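Local structure of fructose transport system repressor FruR (Pseudomonas putida, 3O74) at residues B[95-100]-B[252-257]; B[110-115]-B[183-188]; B[226-231]-B[263-268]. The protein probably binds specific DNA sequences to repress or activate transcription, with fructose 1-phosphate as its preferred effector. All coordinates share one frame; numbering follows the deposited sequence.

Contact 1 of 3, residues B[95-100]-B[252-257]; sequences AHFCSV and KRYEPG
Cys98 and Gly257 meet as a parallel beta bridge, CA to CA 4.9 Å, at the point where strand 257-266 first comes alongside strand 98-102, although the touching stretches 95-99 and 254-257 head 94° apart. Two backbone bonds flank the bridge. Gly257 N donates to Phe97 O over 2.9 Å, approaching 42° above the carbonyl plane, and Ser99 N then donates to Gly257 O. Gly257 adopts backbone angles at which a beta carbon would press on the carbonyl oxygen of Pro256, so a residue without a side chain suits the position.

Tyr254 makes the main polar side-chain contact. Its CG is anti to the backbone N (chi1 -172°), and the ring extends from there to bring OH to Cys98 N, which donates to it over 2.9 Å in a nearly straight bond. The same hydroxyl is hydrogen-bonded to Val85 O and so links the starts of strands 85-88 and 98-102. Tyrosine suits this place because one flat, long side chain supplies both an acceptor and a donor. His96 O lies in the ring plane at its edge, 3.6 Å from Tyr254 CE1, and also accepts from Gln79 NE2, while CZ packs 3.9 Å from the slim CB of Cys98. The Phe97 ring packs on Val85, Leu92 and helix 74-80, and its CD2 still comes 3.8 Å from Tyr254 OH. Pro256, with no N-H to place, rests CB on the backbone of 95-96, 3.6 Å from His96 C.

Such a join is consistent with the first lobe of a LacI-type sugar-binding domain, where the last long strand is added beside a parallel sheet. Because its three bonds use main-chain atoms and one phenol, the join probably does not rest on ionised groups.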
ATOM      1  N   ALA B  95     -23.223  -3.247 -20.321  1.00 22.36           N
ATOM      2  CA  ALA B  95     -24.251  -4.093 -20.917  1.00 28.30           C
ATOM      3  C   ALA B  95     -24.129  -5.556 -20.496  1.00 30.18           C
ATOM      4  O   ALA B  95     -25.041  -6.349 -20.735  1.00 23.42           O
ATOM      5  CB  ALA B  95     -24.224  -3.971 -22.439  1.00 31.00           C
ATOM      6  N   HIS B  96     -23.013  -5.919 -19.868  1.00 24.78           N
ATOM      7  CA  HIS B  96     -22.771  -7.331 -19.563  1.00 26.83           C
ATOM      8  C   HIS B  96     -22.209  -7.616 -18.166  1.00 27.55           C
ATOM      9  O   HIS B  96     -22.347  -8.729 -17.655  1.00 29.03           O
ATOM     10  CB  HIS B  96     -21.857  -7.948 -20.628  1.00 29.61           C
ATOM     11  CG  HIS B  96     -22.455  -7.967 -21.994  1.00 35.10           C
ATOM     12  ND1 HIS B  96     -23.415  -8.888 -22.382  1.00 38.91           N
ATOM     13  CD2 HIS B  96     -22.251  -7.181 -23.081  1.00 36.44           C
ATOM     14  CE1 HIS B  96     -23.763  -8.668 -23.629  1.00 40.46           C
ATOM     15  NE2 HIS B  96     -23.068  -7.630 -24.080  1.00 39.28           N
ATOM     16  N   PHE B  97     -21.583  -6.618 -17.553  1.00 23.71           N
ATOM     17  CA  PHE B  97     -20.916  -6.817 -16.270  1.00 21.90           C
ATOM     18  C   PHE B  97     -21.422  -5.881 -15.181  1.00 25.24           C
ATOM     19  O   PHE B  97     -21.843  -4.759 -15.448  1.00 26.69           O
ATOM     20  CB  PHE B  97     -19.400  -6.634 -16.418  1.00 22.17           C
ATOM     21  CG  PHE B  97     -18.765  -7.584 -17.388  1.00 22.20           C
ATOM     22  CD1 PHE B  97     -18.518  -7.201 -18.697  1.00 23.62           C
ATOM     23  CD2 PHE B  97     -18.405  -8.862 -16.991  1.00 21.39           C
ATOM     24  CE1 PHE B  97     -17.931  -8.077 -19.596  1.00 25.49           C
ATOM     25  CE2 PHE B  97     -17.821  -9.743 -17.882  1.00 24.22           C
ATOM     26  CZ  PHE B  97     -17.585  -9.351 -19.187  1.00 28.03           C
ATOM     27  N   CYS B  98     -21.375  -6.363 -13.947  1.00 25.52           N
ATOM     28  CA  CYS B  98     -21.605  -5.532 -12.777  1.00 23.77           C
ATOM     29  C   CYS B  98     -20.299  -4.834 -12.396  1.00 24.16           C
ATOM     30  O   CYS B  98     -19.264  -5.488 -12.253  1.00 24.30           O
ATOM     31  CB  CYS B  98     -22.087  -6.418 -11.625  1.00 27.70           C
ATOM     32  SG  CYS B  98     -22.320  -5.578 -10.066  0.81 55.09           S
ATOM     33  N   SER B  99     -20.339  -3.513 -12.238  1.00 22.28           N
ATOM     34  CA  SER B  99     -19.147  -2.764 -11.829  1.00 21.51           C
ATOM     35  C   SER B  99     -19.438  -1.890 -10.621  1.00 20.44           C
ATOM     36  O   SER B  99     -20.500  -1.280 -10.520  1.00 21.15           O
ATOM     37  CB  SER B  99     -18.622  -1.887 -12.976  1.00 20.04           C
ATOM     38  OG  SER B  99     -18.363  -2.653 -14.141  1.00 19.43           O
ATOM     39  N   VAL B 100     -18.490  -1.833  -9.694  1.00 17.44           N
ATOM     40  CA  VAL B 100     -18.592  -0.893  -8.586  1.00 16.46           C
ATOM     41  C   VAL B 100     -17.444   0.104  -8.680  1.00 19.89           C
ATOM     42  O   VAL B 100     -16.277  -0.279  -8.628  1.00 21.42           O
ATOM     43  CB  VAL B 100     -18.557  -1.604  -7.216  1.00 15.44           C
ATOM     44  CG1 VAL B 100     -18.794  -0.606  -6.087  1.00 18.22           C
ATOM     45  CG2 VAL B 100     -19.590  -2.714  -7.167  1.00 15.10           C
ATOM     46  N   LYS B 252     -27.706 -16.601  -7.315  1.00 48.01           N
ATOM     47  CA  LYS B 252     -27.655 -16.635  -8.772  1.00 48.87           C
ATOM     48  C   LYS B 252     -28.232 -15.360  -9.391  1.00 45.73           C
ATOM     49  O   LYS B 252     -28.667 -15.358 -10.544  1.00 44.40           O
ATOM     50  CB  LYS B 252     -28.362 -17.884  -9.305  1.00 56.21           C
ATOM     51  CG  LYS B 252     -27.615 -19.179  -9.017  1.00 62.66           C
ATOM     52  CD  LYS B 252     -28.569 -20.308  -8.671  1.00 71.60           C
ATOM     53  CE  LYS B 252     -29.205 -20.092  -7.303  1.00 77.06           C
ATOM     54  NZ  LYS B 252     -30.260 -21.104  -7.011  1.00 79.11           N
ATOM     55  N   ARG B 253     -28.240 -14.285  -8.604  1.00 39.43           N
ATOM     56  CA  ARG B 253     -28.613 -12.962  -9.091  1.00 40.09           C
ATOM     57  C   ARG B 253     -27.397 -12.236  -9.654  1.00 39.24           C
ATOM     58  O   ARG B 253     -26.377 -12.105  -8.977  1.00 35.35           O
ATOM     59  CB  ARG B 253     -29.203 -12.122  -7.958  1.00 47.48           C
ATOM     60  CG  ARG B 253     -30.642 -12.436  -7.608  1.00 60.59           C
ATOM     61  CD  ARG B 253     -31.103 -11.594  -6.424  1.00 67.85           C
ATOM     62  NE  ARG B 253     -30.549 -10.241  -6.465  1.00 71.46           N
ATOM     63  CZ  ARG B 253     -29.813  -9.708  -5.495  1.00 73.14           C
ATOM     64  NH1 ARG B 253     -29.547 -10.409  -4.402  1.00 74.81           N
ATOM     65  NH2 ARG B 253     -29.347  -8.470  -5.614  1.00 72.10           N
ATOM     66  N   TYR B 254     -27.515 -11.746 -10.883  1.00 35.52           N
ATOM     67  CA  TYR B 254     -26.455 -10.953 -11.496  1.00 35.06           C
ATOM     68  C   TYR B 254     -27.054 -10.027 -12.546  1.00 38.50           C
ATOM     69  O   TYR B 254     -27.510 -10.483 -13.595  1.00 36.64           O
ATOM     70  CB  TYR B 254     -25.408 -11.867 -12.136  1.00 28.04           C
ATOM     71  CG  TYR B 254     -24.176 -11.148 -12.635  1.00 27.23           C
ATOM     72  CD1 TYR B 254     -24.154 -10.562 -13.891  1.00 29.65           C
ATOM     73  CD2 TYR B 254     -23.025 -11.069 -11.856  1.00 27.91           C
ATOM     74  CE1 TYR B 254     -23.028  -9.907 -14.357  1.00 31.34           C
ATOM     75  CE2 TYR B 254     -21.893 -10.414 -12.312  1.00 23.64           C
ATOM     76  CZ  TYR B 254     -21.900  -9.839 -13.566  1.00 26.56           C
ATOM     77  OH  TYR B 254     -20.782  -9.186 -14.027  1.00 21.28           O
ATOM     78  N   GLU B 255     -27.061  -8.729 -12.259  1.00 37.21           N
ATOM     79  CA  GLU B 255     -27.564  -7.747 -13.213  1.00 40.34           C
ATOM     80  C   GLU B 255     -26.440  -6.822 -13.668  1.00 34.96           C
ATOM     81  O   GLU B 255     -25.800  -6.169 -12.846  1.00 34.52           O
ATOM     82  CB  GLU B 255     -28.704  -6.927 -12.603  1.00 45.18           C
ATOM     83  CG  GLU B 255     -29.231  -5.826 -13.521  1.00 56.64           C
ATOM     84  CD  GLU B 255     -30.338  -5.001 -12.887  1.00 68.80           C
ATOM     85  OE1 GLU B 255     -30.970  -5.483 -11.924  1.00 73.71           O
ATOM     86  OE2 GLU B 255     -30.582  -3.870 -13.359  1.00 70.20           O
ATOM     87  N   PRO B 256     -26.197  -6.764 -14.985  1.00 29.45           N
ATOM     88  CA  PRO B 256     -25.163  -5.865 -15.503  1.00 24.19           C
ATOM     89  C   PRO B 256     -25.492  -4.425 -15.138  1.00 26.51           C
ATOM     90  O   PRO B 256     -26.668  -4.057 -15.074  1.00 32.35           O
ATOM     91  CB  PRO B 256     -25.258  -6.053 -17.022  1.00 26.86           C
ATOM     92  CG  PRO B 256     -25.946  -7.366 -17.214  1.00 28.67           C
ATOM     93  CD  PRO B 256     -26.885  -7.505 -16.057  1.00 29.60           C
ATOM     94  N   GLY B 257     -24.468  -3.619 -14.891  1.00 23.69           N
ATOM     95  CA  GLY B 257     -24.685  -2.223 -14.570  1.00 22.79           C
ATOM     96  C   GLY B 257     -23.590  -1.648 -13.698  1.00 26.87           C
ATOM     97  O   GLY B 257     -22.878  -2.377 -13.011  1.00 23.39           O
TER

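Contact 2 of 3, residues B[110-115]-B[183-188]; sequences QLAASL and ALVTTS
Leu111 and Leu115 of helix 104-116 lie on Val185 and Ala183 in the alpha/beta layering of the second lobe of a LacI-type, periplasmic-binding-protein fold, the helix running almost antiparallel to strand 183-186 (164°) with the axes 8.8 Å apart.

The apolar contacts do the joining. Val185 offers one methyl to each leucine: CG1 meets Leu111 CD2 at 3.9 Å, and CG2 meets Leu115 CD1 at 3.6 Å. A branched residue can thus touch two successive turns of the helix at once. In Leu115, CG beside the backbone N (chi1 -51°) heads the branch that carries CD1 to Val185. Leu115 CB lies 4.0 Å from Ala183 CB, where a small residue lets helix and strand draw close. Ala112 plays a similar part on the helix, its CA facing Val185 CG2. Leu184 points the other way, onto helix 189-201, so the strand is covered on both faces.

Among polar atoms, Leu184 O has Leu115 CD1 packed 3.4 Å from it; the strand's amides and carbonyls pair with strands 122-128 and 210-214. Within the helix, Ser114 folds its hydroxyl back on the preceding turn, OG donating to Leu111 O over 2.7 Å.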
ATOM      1  N   GLN B 110     -15.718  19.024  -9.582  1.00 35.63           N
ATOM      2  CA  GLN B 110     -15.620  19.775  -8.338  1.00 41.57           C
ATOM      3  C   GLN B 110     -14.170  20.102  -8.000  1.00 44.17           C
ATOM      4  O   GLN B 110     -13.865  21.198  -7.530  1.00 42.08           O
ATOM      5  CB  GLN B 110     -16.226  18.982  -7.183  1.00 47.19           C
ATOM      6  CG  GLN B 110     -17.729  18.824  -7.225  1.00 57.19           C
ATOM      7  CD  GLN B 110     -18.281  18.337  -5.901  1.00 64.82           C
ATOM      8  OE1 GLN B 110     -17.964  18.889  -4.846  1.00 67.43           O
ATOM      9  NE2 GLN B 110     -19.103  17.296  -5.946  1.00 67.32           N
ATOM     10  N   LEU B 111     -13.284  19.138  -8.231  1.00 38.34           N
ATOM     11  CA  LEU B 111     -11.870  19.312  -7.927  1.00 35.82           C
ATOM     12  C   LEU B 111     -11.294  20.487  -8.716  1.00 35.49           C
ATOM     13  O   LEU B 111     -10.657  21.372  -8.147  1.00 37.65           O
ATOM     14  CB  LEU B 111     -11.098  18.023  -8.226  1.00 34.46           C
ATOM     15  CG  LEU B 111      -9.664  17.903  -7.711  1.00 38.30           C
ATOM     16  CD1 LEU B 111      -9.593  18.186  -6.216  1.00 39.95           C
ATOM     17  CD2 LEU B 111      -9.111  16.521  -8.021  1.00 32.41           C
ATOM     18  N   ALA B 112     -11.538  20.501 -10.023  1.00 32.26           N
ATOM     19  CA  ALA B 112     -11.036  21.566 -10.880  1.00 37.12           C
ATOM     20  C   ALA B 112     -11.674  22.908 -10.527  1.00 43.32           C
ATOM     21  O   ALA B 112     -10.997  23.935 -10.470  1.00 44.16           O
ATOM     22  CB  ALA B 112     -11.274  21.228 -12.341  1.00 33.74           C
ATOM     23  N   ALA B 113     -12.980  22.892 -10.285  1.00 44.20           N
ATOM     24  CA  ALA B 113     -13.705  24.106  -9.928  1.00 44.73           C
ATOM     25  C   ALA B 113     -13.160  24.723  -8.641  1.00 47.96           C
ATOM     26  O   ALA B 113     -13.156  25.944  -8.482  1.00 47.08           O
ATOM     27  CB  ALA B 113     -15.188  23.816  -9.795  1.00 44.52           C
ATOM     28  N   SER B 114     -12.695  23.879  -7.725  1.00 50.37           N
ATOM     29  CA  SER B 114     -12.164  24.368  -6.456  1.00 50.20           C
ATOM     30  C   SER B 114     -10.863  25.150  -6.650  1.00 53.87           C
ATOM     31  O   SER B 114     -10.529  26.017  -5.843  1.00 58.85           O
ATOM     32  CB  SER B 114     -11.975  23.225  -5.451  1.00 46.42           C
ATOM     33  OG  SER B 114     -10.798  22.479  -5.712  1.00 45.03           O
ATOM     34  N   LEU B 115     -10.135  24.842  -7.721  1.00 50.30           N
ATOM     35  CA  LEU B 115      -8.911  25.569  -8.047  1.00 47.05           C
ATOM     36  C   LEU B 115      -9.232  26.837  -8.835  1.00 56.14           C
ATOM     37  O   LEU B 115      -8.568  27.864  -8.681  1.00 59.19           O
ATOM     38  CB  LEU B 115      -7.957  24.690  -8.858  1.00 39.16           C
ATOM     39  CG  LEU B 115      -7.646  23.294  -8.309  1.00 37.37           C
ATOM     40  CD1 LEU B 115      -6.525  22.643  -9.107  1.00 36.27           C
ATOM     41  CD2 LEU B 115      -7.295  23.352  -6.831  1.00 33.43           C
ATOM     42  N   ALA B 183      -2.480  26.472 -11.655  1.00 31.16           N
ATOM     43  CA  ALA B 183      -3.277  25.423 -11.029  1.00 31.77           C
ATOM     44  C   ALA B 183      -3.057  24.083 -11.718  1.00 30.71           C
ATOM     45  O   ALA B 183      -2.804  24.025 -12.924  1.00 29.67           O
ATOM     46  CB  ALA B 183      -4.759  25.791 -11.047  1.00 29.11           C
ATOM     47  N   LEU B 184      -3.165  23.007 -10.950  1.00 28.39           N
ATOM     48  CA  LEU B 184      -2.900  21.678 -11.477  1.00 29.89           C
ATOM     49  C   LEU B 184      -3.775  20.618 -10.826  1.00 27.77           C
ATOM     50  O   LEU B 184      -3.923  20.577  -9.604  1.00 33.13           O
ATOM     51  CB  LEU B 184      -1.429  21.310 -11.279  1.00 29.39           C
ATOM     52  CG  LEU B 184      -1.069  19.865 -11.629  1.00 30.53           C
ATOM     53  CD1 LEU B 184      -1.099  19.668 -13.132  1.00 29.48           C
ATOM     54  CD2 LEU B 184       0.295  19.489 -11.067  1.00 32.44           C
ATOM     55  N   VAL B 185      -4.349  19.757 -11.659  1.00 22.53           N
ATOM     56  CA  VAL B 185      -5.081  18.592 -11.178  1.00 24.31           C
ATOM     57  C   VAL B 185      -4.372  17.326 -11.638  1.00 25.40           C
ATOM     58  O   VAL B 185      -4.048  17.191 -12.818  1.00 24.61           O
ATOM     59  CB  VAL B 185      -6.524  18.572 -11.711  1.00 28.64           C
ATOM     60  CG1 VAL B 185      -7.209  17.253 -11.362  1.00 30.97           C
ATOM     61  CG2 VAL B 185      -7.310  19.748 -11.160  1.00 33.14           C
ATOM     62  N   THR B 186      -4.114  16.412 -10.705  1.00 20.98           N
ATOM     63  CA  THR B 186      -3.612  15.089 -11.059  1.00 22.12           C
ATOM     64  C   THR B 186      -4.729  14.072 -10.859  1.00 21.16           C
ATOM     65  O   THR B 186      -5.473  14.137  -9.878  1.00 23.83           O
ATOM     66  CB  THR B 186      -2.392  14.685 -10.212  1.00 23.06           C
ATOM     67  OG1 THR B 186      -2.720  14.800  -8.823  1.00 26.81           O
ATOM     68  CG2 THR B 186      -1.205  15.586 -10.513  1.00 28.08           C
ATOM     69  N   THR B 187      -4.846  13.134 -11.791  1.00 21.55           N
ATOM     70  CA  THR B 187      -5.933  12.162 -11.754  1.00 18.55           C
ATOM     71  C   THR B 187      -5.634  10.995 -10.817  1.00 21.35           C
ATOM     72  O   THR B 187      -6.452  10.087 -10.668  1.00 22.48           O
ATOM     73  CB  THR B 187      -6.244  11.619 -13.149  1.00 18.71           C
ATOM     74  OG1 THR B 187      -5.113  10.888 -13.643  1.00 20.86           O
ATOM     75  CG2 THR B 187      -6.591  12.775 -14.103  1.00 19.73           C
ATOM     76  N   SER B 188      -4.464  11.020 -10.191  1.00 20.69           N
ATOM     77  CA  SER B 188      -4.053   9.937  -9.309  1.00 25.05           C
ATOM     78  C   SER B 188      -2.960  10.404  -8.360  1.00 26.09           C
ATOM     79  O   SER B 188      -2.048  11.137  -8.759  1.00 18.08           O
ATOM     80  CB  SER B 188      -3.551   8.749 -10.128  1.00 32.71           C
ATOM     81  OG  SER B 188      -3.024   7.740  -9.281  1.00 37.52           O
TER

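Contact 3 of 3, residues B[226-231]-B[263-268]; sequences PVNAMA and RTFKQR
Asn228 OD1 is gripped by two backbone amides of the departing chain, Arg268 N at 2.8 Å and Ile269 N. The other end of the amide is held as well: ND2 probably donates to Ser114 OG of helix 104-116, and it donates to a water that Gln267 NE2 reaches weakly. Oxygen and nitrogen therefore have distinct partners, which settles the amide's orientation and explains an asparagine at this buried site.

Beside it, strands 227-231 and 257-266 form the antiparallel pair of an otherwise parallel sheet, in the second lobe of the LacI-type fold, with helix 104-116 on the Met230 and Phe265 face. Ala229 with Lys266 and Ala231 with Thr264 are hydrogen-bonded pairs, and Lys266 N to Ala229 O is the shortest rung at 2.7 Å. Between them Met230, a selenomethionine, and Phe265 form a non-hydrogen-bonded pair. A bend at chi2 (-76°) turns SE toward the ring. CE sits over the face, 3.7 Å from the Phe265 centroid, a CH-pi contact; SE lies obliquely beside the ring, 4.4 Å from the centroid, a Met-aromatic contact. Asn228 CB approaches the edge at CE2, 3.9 Å off.

Arginines act near both ends. Arg263 NH1 donates to Met230 O at 3.0 Å, while its NE forms a salt bridge with Asp104. Arg268 passes its aliphatic chain by Val227 O and ends on Asp221 and Asp216. Lys266 lays CE over the centre of that guanidinium, and its NZ shares Asp221.

On the face of Ala229 and Lys266 the charges are thus probably balanced by Asp216 and Asp221, whereas the Phe265 ring is held between Met230 CE and Gln267 CG.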
ATOM      1  N   PRO B 226      -0.791  23.413   0.329  1.00 44.33           N
ATOM      2  CA  PRO B 226      -2.086  22.755   0.530  1.00 43.54           C
ATOM      3  C   PRO B 226      -2.569  22.050  -0.733  1.00 43.73           C
ATOM      4  O   PRO B 226      -2.476  22.605  -1.828  1.00 40.01           O
ATOM      5  CB  PRO B 226      -3.018  23.920   0.875  1.00 45.01           C
ATOM      6  CG  PRO B 226      -2.396  25.106   0.223  1.00 44.00           C
ATOM      7  CD  PRO B 226      -0.913  24.881   0.285  1.00 44.52           C
ATOM      8  N   VAL B 227      -3.086  20.836  -0.574  1.00 38.03           N
ATOM      9  CA  VAL B 227      -3.577  20.062  -1.706  1.00 35.35           C
ATOM     10  C   VAL B 227      -5.010  19.582  -1.467  1.00 32.65           C
ATOM     11  O   VAL B 227      -5.284  18.891  -0.487  1.00 33.90           O
ATOM     12  CB  VAL B 227      -2.673  18.834  -1.963  1.00 29.22           C
ATOM     13  CG1 VAL B 227      -3.213  18.001  -3.115  1.00 29.77           C
ATOM     14  CG2 VAL B 227      -1.242  19.268  -2.240  1.00 29.03           C
ATOM     15  N   ASN B 228      -5.922  19.949  -2.360  1.00 30.15           N
ATOM     16  CA  ASN B 228      -7.281  19.422  -2.310  1.00 35.82           C
ATOM     17  C   ASN B 228      -7.322  18.002  -2.863  1.00 34.67           C
ATOM     18  O   ASN B 228      -6.713  17.711  -3.889  1.00 35.45           O
ATOM     19  CB  ASN B 228      -8.238  20.318  -3.089  1.00 34.85           C
ATOM     20  CG  ASN B 228      -8.575  21.596  -2.345  1.00 38.84           C
ATOM     21  OD1 ASN B 228      -8.146  21.803  -1.210  1.00 35.65           O
ATOM     22  ND2 ASN B 228      -9.353  22.454  -2.979  1.00 35.03           N
ATOM     23  N   ALA B 229      -8.045  17.119  -2.182  1.00 32.37           N
ATOM     24  CA  ALA B 229      -8.054  15.708  -2.550  1.00 31.78           C
ATOM     25  C   ALA B 229      -9.455  15.102  -2.574  1.00 35.17           C
ATOM     26  O   ALA B 229     -10.279  15.383  -1.708  1.00 37.62           O
ATOM     27  CB  ALA B 229      -7.148  14.916  -1.618  1.00 28.90           C
HETATM   28  N   MSE B 230      -9.710  14.263  -3.575  1.00 33.18           N
HETATM   29  CA  MSE B 230     -10.969  13.533  -3.687  1.00 28.70           C
HETATM   30  C   MSE B 230     -10.722  12.054  -3.398  1.00 30.30           C
HETATM   31  O   MSE B 230     -10.241  11.328  -4.263  1.00 26.66           O
HETATM   32  CB  MSE B 230     -11.541  13.686  -5.094  1.00 29.34           C
HETATM   33  CG  MSE B 230     -12.227  15.014  -5.362  1.00 36.64           C
HETATM   34 SE   MSE B 230     -13.984  15.087  -4.534  0.41 27.35          SE
HETATM   35  CE  MSE B 230     -14.598  16.758  -5.313  1.00 52.86           C
ATOM     36  N   ALA B 231     -11.052  11.612  -2.185  1.00 33.21           N
ATOM     37  CA  ALA B 231     -10.767  10.243  -1.758  1.00 29.88           C
ATOM     38  C   ALA B 231     -11.938   9.278  -1.982  1.00 28.34           C
ATOM     39  O   ALA B 231     -13.098   9.660  -1.861  1.00 30.49           O
ATOM     40  CB  ALA B 231     -10.337  10.227  -0.298  1.00 32.18           C
ATOM     41  N   ARG B 263     -17.117  10.221  -4.058  1.00 24.66           N
ATOM     42  CA  ARG B 263     -15.855  10.455  -3.374  1.00 32.06           C
ATOM     43  C   ARG B 263     -16.041  11.524  -2.299  1.00 32.71           C
ATOM     44  O   ARG B 263     -16.928  12.368  -2.403  1.00 33.49           O
ATOM     45  CB  ARG B 263     -14.778  10.893  -4.369  1.00 32.01           C
ATOM     46  CG  ARG B 263     -14.310   9.786  -5.305  1.00 32.91           C
ATOM     47  CD  ARG B 263     -13.186  10.251  -6.224  1.00 34.77           C
ATOM     48  NE  ARG B 263     -12.678   9.151  -7.039  1.00 33.96           N
ATOM     49  CZ  ARG B 263     -11.570   8.467  -6.769  1.00 35.47           C
ATOM     50  NH1 ARG B 263     -10.837   8.779  -5.710  1.00 34.73           N
ATOM     51  NH2 ARG B 263     -11.189   7.475  -7.564  1.00 35.02           N
ATOM     52  N   THR B 264     -15.211  11.486  -1.260  1.00 33.26           N
ATOM     53  CA  THR B 264     -15.256  12.518  -0.230  1.00 39.44           C
ATOM     54  C   THR B 264     -14.261  13.629  -0.552  1.00 39.40           C
ATOM     55  O   THR B 264     -13.133  13.363  -0.971  1.00 35.61           O
ATOM     56  CB  THR B 264     -14.996  11.945   1.171  1.00 44.73           C
ATOM     57  OG1 THR B 264     -13.735  11.265   1.189  1.00 49.30           O
ATOM     58  CG2 THR B 264     -16.100  10.965   1.549  1.00 45.79           C
ATOM     59  N   PHE B 265     -14.689  14.874  -0.375  1.00 43.32           N
ATOM     60  CA  PHE B 265     -13.847  16.021  -0.695  1.00 45.65           C
ATOM     61  C   PHE B 265     -13.023  16.438   0.521  1.00 46.85           C
ATOM     62  O   PHE B 265     -13.572  16.775   1.573  1.00 43.81           O
ATOM     63  CB  PHE B 265     -14.703  17.190  -1.186  1.00 50.27           C
ATOM     64  CG  PHE B 265     -13.954  18.189  -2.032  1.00 54.52           C
ATOM     65  CD1 PHE B 265     -14.636  19.173  -2.730  1.00 56.98           C
ATOM     66  CD2 PHE B 265     -12.573  18.141  -2.133  1.00 58.15           C
ATOM     67  CE1 PHE B 265     -13.958  20.094  -3.509  1.00 57.85           C
ATOM     68  CE2 PHE B 265     -11.889  19.061  -2.912  1.00 59.59           C
ATOM     69  CZ  PHE B 265     -12.583  20.037  -3.600  1.00 57.62           C
ATOM     70  N   LYS B 266     -11.704  16.395   0.376  1.00 45.19           N
ATOM     71  CA  LYS B 266     -10.801  16.859   1.418  1.00 45.95           C
ATOM     72  C   LYS B 266     -10.182  18.176   0.976  1.00 51.82           C
ATOM     73  O   LYS B 266      -9.232  18.189   0.194  1.00 50.45           O
ATOM     74  CB  LYS B 266      -9.699  15.836   1.683  1.00 50.52           C
ATOM     75  CG  LYS B 266      -8.643  16.326   2.664  1.00 56.63           C
ATOM     76  CD  LYS B 266      -9.198  16.430   4.078  1.00 60.17           C
ATOM     77  CE  LYS B 266      -8.352  17.360   4.935  1.00 61.85           C
ATOM     78  NZ  LYS B 266      -7.878  16.719   6.194  1.00 63.53           N
ATOM     79  N   GLN B 267     -10.730  19.283   1.464  1.00 57.27           N
ATOM     80  CA  GLN B 267     -10.226  20.601   1.098  1.00 61.37           C
ATOM     81  C   GLN B 267      -9.203  21.099   2.097  1.00 60.74           C
ATOM     82  O   GLN B 267      -9.468  21.173   3.297  1.00 65.27           O
ATOM     83  CB  GLN B 267     -11.361  21.614   0.961  1.00 65.53           C
ATOM     84  CG  GLN B 267     -12.094  21.560  -0.376  1.00 70.65           C
ATOM     85  CD  GLN B 267     -13.102  22.684  -0.530  1.00 78.40           C
ATOM     86  OE1 GLN B 267     -14.128  22.720   0.156  1.00 81.41           O
ATOM     87  NE2 GLN B 267     -12.810  23.615  -1.430  1.00 79.58           N
ATOM     88  N   ARG B 268      -8.026  21.434   1.588  1.00 55.35           N
ATOM     89  CA  ARG B 268      -6.956  21.956   2.415  1.00 49.64           C
ATOM     90  C   ARG B 268      -6.615  23.372   1.972  1.00 49.50           C
ATOM     91  O   ARG B 268      -5.901  24.095   2.661  1.00 46.68           O
ATOM     92  CB  ARG B 268      -5.735  21.043   2.328  1.00 49.59           C
ATOM     93  CG  ARG B 268      -6.035  19.620   2.756  1.00 51.69           C
ATOM     94  CD  ARG B 268      -4.890  18.689   2.431  1.00 54.13           C
ATOM     95  NE  ARG B 268      -5.336  17.302   2.356  1.00 58.64           N
ATOM     96  CZ  ARG B 268      -4.965  16.356   3.208  1.00 60.28           C
ATOM     97  NH1 ARG B 268      -4.130  16.648   4.192  1.00 65.49           N
ATOM     98  NH2 ARG B 268      -5.416  15.120   3.073  1.00 57.64           N
TER
HETATM   99  O   HOH W   1     -10.247  24.834  -1.843  1.00 53.11           O

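From the N terminus, segment 95-100 opens contact 1 in the first lobe, and strand 98-102 then leads into helix 104-116 in the second. There contact 2 closes the shorter loop of 110-115 to 183-188, wholly within the longer loop that contact 1 completes at 252-257. Contact 3 starts at 226-231, before that closure, and finishes at 263-268, after it, so contacts 1 and 3 cross; it follows contact 2 in series. Contacts 2 and 3 touch, with Gln110 CB 3.3 Å from Met230 CE, whereas the nearest atoms of contacts 1 and 3 are about 9 Å apart. Strand 257-266, taking part in contacts 1 and 3, ties the lobes together.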